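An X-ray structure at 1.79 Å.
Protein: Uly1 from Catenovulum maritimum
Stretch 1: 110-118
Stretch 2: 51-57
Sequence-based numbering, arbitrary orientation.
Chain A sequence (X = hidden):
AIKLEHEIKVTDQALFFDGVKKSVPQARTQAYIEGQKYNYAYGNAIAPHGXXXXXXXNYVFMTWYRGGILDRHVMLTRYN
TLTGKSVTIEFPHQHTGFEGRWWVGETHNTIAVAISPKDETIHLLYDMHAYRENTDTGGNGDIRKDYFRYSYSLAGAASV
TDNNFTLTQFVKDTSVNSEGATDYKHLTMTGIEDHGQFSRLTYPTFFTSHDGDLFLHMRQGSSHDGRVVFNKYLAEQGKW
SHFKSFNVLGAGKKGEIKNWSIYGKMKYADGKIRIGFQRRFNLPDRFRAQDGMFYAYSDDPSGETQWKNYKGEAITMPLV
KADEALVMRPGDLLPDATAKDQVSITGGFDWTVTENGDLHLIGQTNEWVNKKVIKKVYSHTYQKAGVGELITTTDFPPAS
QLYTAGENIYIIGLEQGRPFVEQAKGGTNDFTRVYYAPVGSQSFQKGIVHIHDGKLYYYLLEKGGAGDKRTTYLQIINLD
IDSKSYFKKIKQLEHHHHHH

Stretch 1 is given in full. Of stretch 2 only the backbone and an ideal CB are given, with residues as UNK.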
# COMPACT_ATOMS: atom_id res chain seq x y z
N THR A 110 -6.83 -5.03 -1.86
CA THR A 110 -7.30 -3.68 -1.59
C THR A 110 -7.75 -2.98 -2.87
O THR A 110 -7.54 -3.45 -3.99
CB THR A 110 -6.20 -2.88 -0.91
OG1 THR A 110 -5.02 -2.90 -1.75
CG2 THR A 110 -5.88 -3.47 0.43
N ILE A 111 -8.39 -1.83 -2.68
CA ILE A 111 -8.79 -0.94 -3.77
C ILE A 111 -7.92 0.30 -3.70
O ILE A 111 -8.08 1.14 -2.80
CB ILE A 111 -10.27 -0.55 -3.68
CG1 ILE A 111 -11.17 -1.77 -3.46
CG2 ILE A 111 -10.67 0.26 -4.92
CD1 ILE A 111 -12.47 -1.41 -2.70
N ALA A 112 -7.01 0.45 -4.67
CA ALA A 112 -6.17 1.63 -4.75
C ALA A 112 -6.82 2.67 -5.65
O ALA A 112 -7.47 2.32 -6.64
CB ALA A 112 -4.78 1.28 -5.29
N VAL A 113 -6.66 3.95 -5.29
CA VAL A 113 -7.24 5.04 -6.06
C VAL A 113 -6.16 6.08 -6.33
O VAL A 113 -5.28 6.32 -5.51
CB VAL A 113 -8.46 5.68 -5.33
CG1 VAL A 113 -8.04 6.25 -3.96
CG2 VAL A 113 -9.12 6.75 -6.21
N ALA A 114 -6.24 6.70 -7.51
CA ALA A 114 -5.41 7.86 -7.83
C ALA A 114 -6.17 8.81 -8.74
O ALA A 114 -7.04 8.39 -9.52
CB ALA A 114 -4.10 7.46 -8.51
N ILE A 115 -5.82 10.09 -8.65
CA ILE A 115 -6.26 11.13 -9.58
C ILE A 115 -5.04 11.58 -10.39
O ILE A 115 -3.97 11.80 -9.82
CB ILE A 115 -6.88 12.32 -8.83
CG1 ILE A 115 -7.93 11.85 -7.82
CG2 ILE A 115 -7.46 13.33 -9.82
CD1 ILE A 115 -9.10 11.14 -8.44
N SER A 116 -5.20 11.70 -11.71
CA SER A 116 -4.19 12.43 -12.50
C SER A 116 -4.42 13.93 -12.33
O SER A 116 -5.48 14.42 -12.69
CB SER A 116 -4.27 12.10 -13.98
OG SER A 116 -3.41 13.00 -14.70
N PRO A 117 -3.45 14.67 -11.81
CA PRO A 117 -3.62 16.13 -11.73
C PRO A 117 -3.57 16.81 -13.09
O PRO A 117 -3.88 18.00 -13.18
CB PRO A 117 -2.46 16.58 -10.83
CG PRO A 117 -1.92 15.30 -10.21
CD PRO A 117 -2.16 14.25 -11.24
N LYS A 118 -3.21 16.08 -14.15
CA LYS A 118 -3.16 16.66 -15.48
C LYS A 118 -4.53 16.67 -16.14
O LYS A 118 -5.07 17.74 -16.45
CB LYS A 118 -2.12 15.92 -16.33
CG LYS A 118 -0.70 16.27 -15.92
CD LYS A 118 0.31 15.33 -16.56
CE LYS A 118 1.72 15.90 -16.45
NZ LYS A 118 1.71 17.26 -15.85
N UNK A 51 -3.91 1.49 -0.57
CA UNK A 51 -3.72 2.84 -1.08
C UNK A 51 -5.09 3.49 -1.33
O UNK A 51 -5.47 3.84 -2.46
CB UNK A 51 -2.88 2.82 -2.36
N UNK A 52 -5.83 3.65 -0.25
CA UNK A 52 -7.27 3.84 -0.33
C UNK A 52 -7.73 5.27 -0.13
O UNK A 52 -8.94 5.51 -0.10
CB UNK A 52 -7.96 2.95 0.71
N UNK A 53 -6.82 6.23 0.01
CA UNK A 53 -7.24 7.61 0.20
C UNK A 53 -6.28 8.55 -0.53
O UNK A 53 -5.06 8.41 -0.42
CB UNK A 53 -7.31 7.95 1.69
N UNK A 54 -6.84 9.50 -1.29
CA UNK A 54 -6.05 10.51 -1.97
C UNK A 54 -6.75 11.85 -1.85
O UNK A 54 -7.98 11.91 -1.70
CB UNK A 54 -5.83 10.14 -3.44
N UNK A 55 -5.97 12.92 -1.93
CA UNK A 55 -6.50 14.28 -1.91
C UNK A 55 -6.06 14.98 -3.19
O UNK A 55 -4.87 14.97 -3.54
CB UNK A 55 -6.03 15.05 -0.67
N UNK A 56 -7.02 15.58 -3.89
CA UNK A 56 -6.77 16.34 -5.11
C UNK A 56 -7.59 17.62 -5.03
O UNK A 56 -8.82 17.56 -4.99
CB UNK A 56 -7.12 15.53 -6.36
N UNK A 57 -6.90 18.76 -5.01
CA UNK A 57 -7.55 20.05 -4.79
C UNK A 57 -8.45 19.97 -3.55
O UNK A 57 -7.97 19.64 -2.46
CB UNK A 57 -8.36 20.46 -6.02

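The two strands, 111-115 and 53-56, run nearly parallel, 9° apart, yet their axes come no closer than 6.6 Å, and the backbones are nearest at the start of stretch 2.

At position 51 the backbone already works: its O accepts a hydrogen bond from Val113 N at 3.1 Å and lies 3.3 Å from Ala112 CA, a CA-H...O contact. CA-to-CB points sideways, and the ideal CB touches Ala112 CB at 3.8 Å; with no charge or side-chain donor of stretch 1 beside it, several small or polar residues would do. The residue is Asp51, whose t rotamer turns the carboxylate from Ala112 toward position 54. A water ties this end down as well, accepting from Asp51 N at 2.9 Å and lying 2.6 Å from Thr110 OG1.

Position 52 points away overall, but its ideal CB is 3.9 Å from Ile111 O, an atom that gives a side chain little to pack on. Small residues suit it, though larger ones could extend away from stretch 1. Ala52 ends at that contact.

Position 53, with extended angles of -143/133, turns its ideal CB away, and that CB has nothing of stretch 1 within 5.5 Å. The contact sets no preference, and the residue is Ile53.

Position 54 points toward stretch 1. Its ideal CB lies 4.4 Å from Val113 O, with Ala114 CA and Ile115 CG1 a little farther off. A carbonyl beside apolar atoms favors a donor on a flexible aliphatic stem: Lys, Arg or Gln would all be reasonable. With chi1 at m, Lys54 CG passes 4.1 Å from Val113 CG1; the following m, t and p angles fold the chain so that Lys54 NZ donates to Val113 O at 2.8 Å. The same NZ forms a salt bridge with Asp51 OD2, also at 2.8 Å. One ammonium thus joins a carbonyl of stretch 1 to a carboxylate of its own stretch.

Position 55 faces away, its ideal CB clear of stretch 1; extended angles suit beta-branched residues among others, and it is Val55.

Position 56 points toward stretch 1 again, its ideal CB 4.0 Å from Ile115 CG1, with Pro117 farther along. This apolar surface would suit Leu, Met, Phe or Tyr, and a flat ring could cover both residues. In Tyr56, Ile115 CG2 lies over one ring face, 4.0 Å from the ring centroid, in a CH-pi contact, while Pro117 CA comes within 3.8 Å of Tyr56 CE1.

Position 57 has a positive phi, 50°, which glycine, asparagine or aspartate tolerates most readily. Its CB is out of reach of stretch 1, so the contact imposes no demand. Lys57 fills it.

Stretch 2 51-57: DAIKVYK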
# COMPACT_ATOMS: atom_id res chain seq x y z
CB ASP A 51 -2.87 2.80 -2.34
CG ASP A 51 -2.39 4.16 -2.76
OD1 ASP A 51 -2.21 5.03 -1.87
OD2 ASP A 51 -2.20 4.37 -3.97
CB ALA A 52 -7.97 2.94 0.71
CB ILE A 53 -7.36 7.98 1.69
CG1 ILE A 53 -7.54 9.48 1.86
CG2 ILE A 53 -6.17 7.47 2.50
CD1 ILE A 53 -8.13 9.85 3.21
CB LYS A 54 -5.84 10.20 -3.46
CG LYS A 54 -4.99 8.97 -3.74
CD LYS A 54 -3.58 9.17 -3.22
CE LYS A 54 -2.89 7.82 -3.04
NZ LYS A 54 -2.82 7.08 -4.36
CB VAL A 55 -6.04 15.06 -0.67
CG1 VAL A 55 -6.68 16.45 -0.65
CG2 VAL A 55 -6.45 14.31 0.59
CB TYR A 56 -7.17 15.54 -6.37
CG TYR A 56 -7.22 16.41 -7.60
CD1 TYR A 56 -6.05 16.90 -8.18
CD2 TYR A 56 -8.44 16.76 -8.18
CE1 TYR A 56 -6.10 17.71 -9.30
CE2 TYR A 56 -8.49 17.56 -9.30
CZ TYR A 56 -7.32 18.04 -9.86
OH TYR A 56 -7.37 18.84 -10.96
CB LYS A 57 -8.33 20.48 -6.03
CG LYS A 57 -7.44 20.70 -7.25
CD LYS A 57 -8.21 21.28 -8.43
CE LYS A 57 -7.26 21.84 -9.48
NZ LYS A 57 -6.12 22.58 -8.86
O HOH W 1 -3.80 -0.68 -2.44
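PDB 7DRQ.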